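Local structure of inactive dihydroorotase-like domain (Chaetomium thermophilum, 5NNL) at residues S34-Y39 with V319-G324; G69-F74 with I329-A334. The protein is an inactive, dihydroorotase-like domain related to the amidohydrolase family, with a core of parallel strands and helices flanked by an antiparallel extension. One frame throughout, in Å; residues are numbered along the deposited sequence.

Interaction 1: S34-Y39 with V319-G324; sequences SIAAGY and VACLDG
The last turn of helix 26-37 comes up against strand 318-322, and the backbones are nearest where A36 CA lies 5.3 Å from C321 CA. Two motifs shape this meeting: a Schellman motif ends the helix, and a classic beta bulge marks the strand, where A320 and C321 together are set against the single residue V313 of strand 305-315, both pairing with it through backbone hydrogen bonds. The two bulge residues, though consecutive, both turn their beta carbons toward the helix, whereas L322 turns away. A320 meets I35, whose CG1 is anti to the backbone N (chi1 -164°) and packs against A320 CB at 3.6 Å. I35 also touches V313 and F315, which places it in the layer between the helix and the antiparallel strands.

C321 works one position along, on A36. C321 SG is likewise anti to the backbone N (chi1 177°) and sits 3.4 Å from A36 O. The thiol lies against main chain more than against the methyl group of A36: C321 SG is 4.3 Å from A36 CB. G324, just beyond the strand, brings its CA to the same A36 O. The helix closes at G38, whose positive phi (106°) calls for glycine. G38 N bonds to I35 O at 3.1 Å, and S34 O is gripped twice, by A37 N and Y39 N, which approach from opposite faces of its carbonyl plane and each lie 2.9 Å from it.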
ATOM      1  N   SER A  34      -4.738  -8.428   7.510  1.00 28.01           N
ATOM      2  CA  SER A  34      -5.411  -7.321   6.840  1.00 27.28           C
ATOM      3  C   SER A  34      -6.879  -7.240   7.245  1.00 29.42           C
ATOM      4  O   SER A  34      -7.352  -6.187   7.689  1.00 27.28           O
ATOM      5  CB  SER A  34      -5.276  -7.464   5.324  1.00 28.95           C
ATOM      6  OG  SER A  34      -3.948  -7.210   4.902  1.00 30.26           O
ATOM      7  N   ILE A  35      -7.620  -8.344   7.107  1.00 29.39           N
ATOM      8  CA  ILE A  35      -9.045  -8.307   7.430  1.00 29.36           C
ATOM      9  C   ILE A  35      -9.239  -8.001   8.909  1.00 26.66           C
ATOM     10  O   ILE A  35     -10.165  -7.277   9.293  1.00 27.26           O
ATOM     11  CB  ILE A  35      -9.737  -9.622   7.014  1.00 30.53           C
ATOM     12  CG1 ILE A  35     -11.261  -9.445   6.989  1.00 28.55           C
ATOM     13  CG2 ILE A  35      -9.362 -10.787   7.941  1.00 29.31           C
ATOM     14  CD1 ILE A  35     -11.764  -8.531   5.893  1.00 30.14           C
ATOM     15  N   ALA A  36      -8.348  -8.516   9.757  1.00 26.58           N
ATOM     16  CA  ALA A  36      -8.432  -8.223  11.183  1.00 30.23           C
ATOM     17  C   ALA A  36      -8.217  -6.742  11.468  1.00 29.73           C
ATOM     18  O   ALA A  36      -8.701  -6.227  12.482  1.00 28.59           O
ATOM     19  CB  ALA A  36      -7.409  -9.058  11.951  1.00 32.93           C
ATOM     20  N   ALA A  37      -7.489  -6.043  10.601  1.00 26.68           N
ATOM     21  CA  ALA A  37      -7.248  -4.619  10.781  1.00 28.45           C
ATOM     22  C   ALA A  37      -8.303  -3.748  10.114  1.00 27.24           C
ATOM     23  O   ALA A  37      -8.265  -2.524  10.281  1.00 28.67           O
ATOM     24  CB  ALA A  37      -5.867  -4.241  10.234  1.00 26.09           C
ATOM     25  N   GLY A  38      -9.232  -4.342   9.364  1.00 26.52           N
ATOM     26  CA  GLY A  38     -10.282  -3.599   8.698  1.00 25.64           C
ATOM     27  C   GLY A  38     -10.112  -3.457   7.202  1.00 26.14           C
ATOM     28  O   GLY A  38     -10.937  -2.790   6.565  1.00 25.62           O
ATOM     29  N   TYR A  39      -9.079  -4.059   6.617  1.00 23.79           N
ATOM     30  CA  TYR A  39      -8.836  -3.969   5.182  1.00 27.26           C
ATOM     31  C   TYR A  39      -9.472  -5.178   4.503  1.00 29.01           C
ATOM     32  O   TYR A  39      -8.981  -6.303   4.639  1.00 30.05           O
ATOM     33  CB  TYR A  39      -7.336  -3.898   4.897  1.00 27.02           C
ATOM     34  CG  TYR A  39      -6.634  -2.794   5.655  1.00 27.39           C
ATOM     35  CD1 TYR A  39      -6.750  -1.468   5.257  1.00 26.59           C
ATOM     36  CD2 TYR A  39      -5.869  -3.075   6.778  1.00 28.10           C
ATOM     37  CE1 TYR A  39      -6.121  -0.450   5.954  1.00 26.05           C
ATOM     38  CE2 TYR A  39      -5.230  -2.066   7.481  1.00 28.00           C
ATOM     39  CZ  TYR A  39      -5.362  -0.753   7.064  1.00 27.02           C
ATOM     40  OH  TYR A  39      -4.735   0.265   7.753  1.00 27.93           O
ATOM     41  N   VAL A 319     -18.602 -12.604  10.294  1.00 35.71           N
ATOM     42  CA  VAL A 319     -17.854 -11.731  11.191  1.00 31.98           C
ATOM     43  C   VAL A 319     -16.398 -12.185  11.159  1.00 33.24           C
ATOM     44  O   VAL A 319     -16.052 -13.242  11.693  1.00 33.31           O
ATOM     45  CB  VAL A 319     -18.425 -11.759  12.612  1.00 32.81           C
ATOM     46  CG1 VAL A 319     -17.488 -11.062  13.592  1.00 34.97           C
ATOM     47  CG2 VAL A 319     -19.791 -11.095  12.630  1.00 31.92           C
ATOM     48  N   ALA A 320     -15.546 -11.381  10.530  1.00 30.98           N
ATOM     49  CA  ALA A 320     -14.151 -11.738  10.332  1.00 30.90           C
ATOM     50  C   ALA A 320     -13.242 -11.277  11.462  1.00 32.71           C
ATOM     51  O   ALA A 320     -12.080 -11.691  11.501  1.00 33.05           O
ATOM     52  CB  ALA A 320     -13.647 -11.152   9.008  1.00 31.82           C
ATOM     53  N   CYS A 321     -13.730 -10.440  12.373  1.00 31.37           N
ATOM     54  CA  CYS A 321     -12.885  -9.927  13.440  1.00 32.30           C
ATOM     55  C   CYS A 321     -13.744  -9.351  14.554  1.00 30.59           C
ATOM     56  O   CYS A 321     -14.787  -8.744  14.295  1.00 29.91           O
ATOM     57  CB  CYS A 321     -11.928  -8.853  12.915  1.00 32.02           C
ATOM     58  SG  CYS A 321     -10.917  -8.106  14.201  1.00 32.94           S
ATOM     59  N   LEU A 322     -13.287  -9.538  15.792  1.00 31.54           N
ATOM     60  CA  LEU A 322     -13.917  -8.942  16.965  1.00 29.48           C
ATOM     61  C   LEU A 322     -12.827  -8.395  17.870  1.00 31.19           C
ATOM     62  O   LEU A 322     -11.957  -9.148  18.315  1.00 31.17           O
ATOM     63  CB  LEU A 322     -14.765  -9.966  17.723  1.00 31.07           C
ATOM     64  CG  LEU A 322     -16.009 -10.521  17.034  1.00 34.64           C
ATOM     65  CD1 LEU A 322     -16.547 -11.729  17.811  1.00 33.30           C
ATOM     66  CD2 LEU A 322     -17.068  -9.437  16.910  1.00 32.55           C
ATOM     67  N   ASP A 323     -12.879  -7.093  18.154  1.00 34.81           N
ATOM     68  CA  ASP A 323     -11.885  -6.437  19.003  1.00 32.11           C
ATOM     69  C   ASP A 323     -10.470  -6.713  18.499  1.00 31.92           C
ATOM     70  O   ASP A 323      -9.557  -7.021  19.267  1.00 33.44           O
ATOM     71  CB  ASP A 323     -12.038  -6.876  20.461  1.00 34.69           C
ATOM     72  CG  ASP A 323     -13.390  -6.512  21.041  1.00 38.56           C
ATOM     73  OD1 ASP A 323     -14.001  -5.539  20.552  1.00 39.55           O
ATOM     74  OD2 ASP A 323     -13.843  -7.197  21.984  1.00 42.68           O
ATOM     75  N   GLY A 324     -10.293  -6.596  17.185  1.00 32.85           N
ATOM     76  CA  GLY A 324      -9.004  -6.832  16.570  1.00 35.31           C
ATOM     77  C   GLY A 324      -8.566  -8.278  16.513  1.00 36.70           C
ATOM     78  O   GLY A 324      -7.435  -8.544  16.087  1.00 34.93           O
TER

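Interaction 2: G69-F74 with I329-A334; sequences GVYCDF and IPPKGA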
ATOM      1  N   GLY A  69      -6.652 -20.384  -0.095  1.00 45.80           N
ATOM      2  CA  GLY A  69      -7.684 -19.573   0.524  1.00 43.27           C
ATOM      3  C   GLY A  69      -7.167 -18.293   1.148  1.00 39.80           C
ATOM      4  O   GLY A  69      -6.161 -18.305   1.866  1.00 40.43           O
ATOM      5  N   VAL A  70      -7.850 -17.180   0.884  1.00 41.56           N
ATOM      6  CA  VAL A  70      -7.494 -15.889   1.455  1.00 36.82           C
ATOM      7  C   VAL A  70      -8.687 -15.350   2.232  1.00 37.81           C
ATOM      8  O   VAL A  70      -9.833 -15.759   2.028  1.00 35.99           O
ATOM      9  CB  VAL A  70      -7.042 -14.874   0.385  1.00 34.82           C
ATOM     10  CG1 VAL A  70      -5.642 -15.200  -0.083  1.00 39.05           C
ATOM     11  CG2 VAL A  70      -8.015 -14.847  -0.787  1.00 36.80           C
ATOM     12  N   TYR A  71      -8.399 -14.411   3.130  1.00 35.33           N
ATOM     13  CA  TYR A  71      -9.391 -13.894   4.061  1.00 34.58           C
ATOM     14  C   TYR A  71      -9.794 -12.458   3.772  1.00 33.10           C
ATOM     15  O   TYR A  71     -10.591 -11.887   4.523  1.00 32.84           O
ATOM     16  CB  TYR A  71      -8.864 -14.026   5.491  1.00 35.19           C
ATOM     17  CG  TYR A  71      -8.689 -15.471   5.882  1.00 39.40           C
ATOM     18  CD1 TYR A  71      -9.782 -16.241   6.275  1.00 40.25           C
ATOM     19  CD2 TYR A  71      -7.443 -16.080   5.825  1.00 38.71           C
ATOM     20  CE1 TYR A  71      -9.632 -17.571   6.622  1.00 40.93           C
ATOM     21  CE2 TYR A  71      -7.283 -17.410   6.172  1.00 40.10           C
ATOM     22  CZ  TYR A  71      -8.382 -18.151   6.566  1.00 42.13           C
ATOM     23  OH  TYR A  71      -8.237 -19.474   6.915  1.00 42.56           O
ATOM     24  N   CYS A  72      -9.259 -11.861   2.711  1.00 35.74           N
ATOM     25  CA  CYS A  72      -9.779 -10.627   2.148  1.00 34.39           C
ATOM     26  C   CYS A  72      -9.641 -10.734   0.635  1.00 33.01           C
ATOM     27  O   CYS A  72      -8.995 -11.649   0.119  1.00 31.99           O
ATOM     28  CB  CYS A  72      -9.046  -9.395   2.706  1.00 31.30           C
ATOM     29  SG  CYS A  72      -7.302  -9.268   2.251  1.00 30.44           S
ATOM     30  N   ASP A  73     -10.274  -9.810  -0.082  1.00 30.48           N
ATOM     31  CA  ASP A  73     -10.090  -9.750  -1.525  1.00 34.01           C
ATOM     32  C   ASP A  73      -8.764  -9.068  -1.851  1.00 35.25           C
ATOM     33  O   ASP A  73      -8.208  -8.315  -1.046  1.00 33.67           O
ATOM     34  CB  ASP A  73     -11.250  -9.010  -2.188  1.00 37.85           C
ATOM     35  CG  ASP A  73     -12.571  -9.737  -2.029  1.00 39.21           C
ATOM     36  OD1 ASP A  73     -12.547 -10.954  -1.748  1.00 36.92           O
ATOM     37  OD2 ASP A  73     -13.630  -9.094  -2.187  1.00 39.65           O
ATOM     38  N   PHE A  74      -8.248  -9.344  -3.046  1.00 36.89           N
ATOM     39  CA  PHE A  74      -6.934  -8.826  -3.388  1.00 33.04           C
ATOM     40  C   PHE A  74      -6.777  -8.737  -4.898  1.00 39.70           C
ATOM     41  O   PHE A  74      -7.499  -9.379  -5.665  1.00 41.41           O
ATOM     42  CB  PHE A  74      -5.819  -9.691  -2.783  1.00 32.06           C
ATOM     43  CG  PHE A  74      -5.634 -11.015  -3.463  1.00 40.00           C
ATOM     44  CD1 PHE A  74      -6.406 -12.110  -3.104  1.00 37.44           C
ATOM     45  CD2 PHE A  74      -4.679 -11.170  -4.455  1.00 39.35           C
ATOM     46  CE1 PHE A  74      -6.233 -13.332  -3.727  1.00 41.67           C
ATOM     47  CE2 PHE A  74      -4.502 -12.386  -5.079  1.00 41.35           C
ATOM     48  CZ  PHE A  74      -5.278 -13.469  -4.716  1.00 42.13           C
ATOM     49  N   ILE A 329     -12.934 -18.052  10.469  1.00 42.29           N
ATOM     50  CA  ILE A 329     -14.044 -18.441   9.600  1.00 41.27           C
ATOM     51  C   ILE A 329     -13.482 -19.031   8.310  1.00 44.49           C
ATOM     52  O   ILE A 329     -12.266 -18.966   8.079  1.00 45.82           O
ATOM     53  CB  ILE A 329     -14.969 -17.251   9.301  1.00 39.99           C
ATOM     54  CG1 ILE A 329     -14.184 -16.101   8.656  1.00 41.22           C
ATOM     55  CG2 ILE A 329     -15.650 -16.787  10.574  1.00 41.18           C
ATOM     56  CD1 ILE A 329     -15.063 -15.026   8.037  1.00 38.24           C
ATOM     57  N   PRO A 330     -14.314 -19.617   7.451  1.00 45.07           N
ATOM     58  CA  PRO A 330     -13.826 -20.091   6.151  1.00 42.15           C
ATOM     59  C   PRO A 330     -13.322 -18.945   5.300  1.00 43.29           C
ATOM     60  O   PRO A 330     -13.946 -17.871   5.254  1.00 43.18           O
ATOM     61  CB  PRO A 330     -15.070 -20.742   5.525  1.00 42.81           C
ATOM     62  CG  PRO A 330     -15.925 -21.108   6.664  1.00 43.09           C
ATOM     63  CD  PRO A 330     -15.692 -20.068   7.718  1.00 42.30           C
ATOM     64  N   PRO A 331     -12.202 -19.118   4.595  1.00 41.94           N
ATOM     65  CA  PRO A 331     -11.717 -18.057   3.698  1.00 40.07           C
ATOM     66  C   PRO A 331     -12.644 -17.882   2.502  1.00 40.59           C
ATOM     67  O   PRO A 331     -12.878 -18.823   1.743  1.00 41.82           O
ATOM     68  CB  PRO A 331     -10.328 -18.547   3.273  1.00 41.06           C
ATOM     69  CG  PRO A 331     -10.318 -20.008   3.564  1.00 42.29           C
ATOM     70  CD  PRO A 331     -11.220 -20.211   4.730  1.00 44.21           C
ATOM     71  N   LYS A 332     -13.168 -16.666   2.339  1.00 40.66           N
ATOM     72  CA  LYS A 332     -14.053 -16.345   1.226  1.00 38.98           C
ATOM     73  C   LYS A 332     -13.505 -15.225   0.345  1.00 37.91           C
ATOM     74  O   LYS A 332     -14.244 -14.689  -0.488  1.00 36.98           O
ATOM     75  CB  LYS A 332     -15.446 -15.971   1.751  1.00 39.88           C
ATOM     76  CG  LYS A 332     -16.099 -17.063   2.598  1.00 41.45           C
ATOM     77  CD  LYS A 332     -17.441 -17.523   2.033  1.00 49.37           C
ATOM     78  CE  LYS A 332     -18.537 -16.483   2.228  1.00 47.35           C
ATOM     79  NZ  LYS A 332     -19.907 -17.062   2.121  1.00 52.09           N
ATOM     80  N   GLY A 333     -12.230 -14.862   0.494  1.00 38.00           N
ATOM     81  CA  GLY A 333     -11.654 -13.832  -0.344  1.00 38.86           C
ATOM     82  C   GLY A 333     -11.346 -14.331  -1.744  1.00 39.61           C
ATOM     83  O   GLY A 333     -11.194 -15.529  -1.986  1.00 37.27           O
ATOM     84  N   ALA A 334     -11.250 -13.390  -2.686  1.00 39.88           N
ATOM     85  CA  ALA A 334     -11.042 -13.736  -4.087  1.00 42.53           C
ATOM     86  C   ALA A 334     -10.060 -12.776  -4.748  1.00 42.37           C
ATOM     87  O   ALA A 334      -9.926 -11.615  -4.348  1.00 38.32           O
ATOM     88  CB  ALA A 334     -12.361 -13.720  -4.869  1.00 40.40           C
TER
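Y71 lays its ring against P331, the ring and the proline running alongside each other in the same direction, in a CH-pi contact: P331 CB stands over one face, 3.9 Å from the ring centroid and 23° off the normal. The edge of the same ring is used too, since I329 O lies near the ring plane, 3.3 Å from Y71 CE1. F326 forms an edge-to-face (T-shaped) pair with Y71. This is how the tail after strand 325-326 is laid along the segment entering strand 73-79, at the edge of a parallel-stranded core consistent with the amidohydrolase barrel.

Beyond the proline, main-chain polar groups take over. G333 N donates to V70 O at 3.0 Å, approaching from above the carbonyl plane. G333, with no side chain, can come close to the backbone of V70 and C72; its CA makes a CH...O contact with C72 O, and V70 CG2 packs on its carbonyl group.

D73 fastens the next residue. Its CG is anti to the carbonyl carbon (chi1 -65°), and D73 OD1 accepts A334 N at 2.9 Å on the anti side, 30° out of the carboxylate plane. OD2 is held by Q277, and with both oxygens engaged the carboxylate's rotation is probably restrained. A334 is gripped from its other end as well: its O accepts F74 N at 3.1 Å, while D73 CA offers that oxygen a CH...O contact at 3.4 Å.

How the interactions relate
The centres of interactions 1 and 2 are about 12 Å apart, and both lie to one side of the middle of the molecule. Their segments alternate along the chain, 34-39, 69-74, 319-324 and 329-334, so two early segments each meet a late one. The early segments lead into strands 39-44 and 73-79, neighbours in the parallel core; the late ones come from strand 318-322 with the turn after it, and from the tail following strand 325-326. The contacts also touch each other: I35 CB is 3.5 Å from Y71 O, and V319 O is 3.7 Å from I329 CG2. The C-terminal end of the modelled chain is thereby folded back over the start of the core.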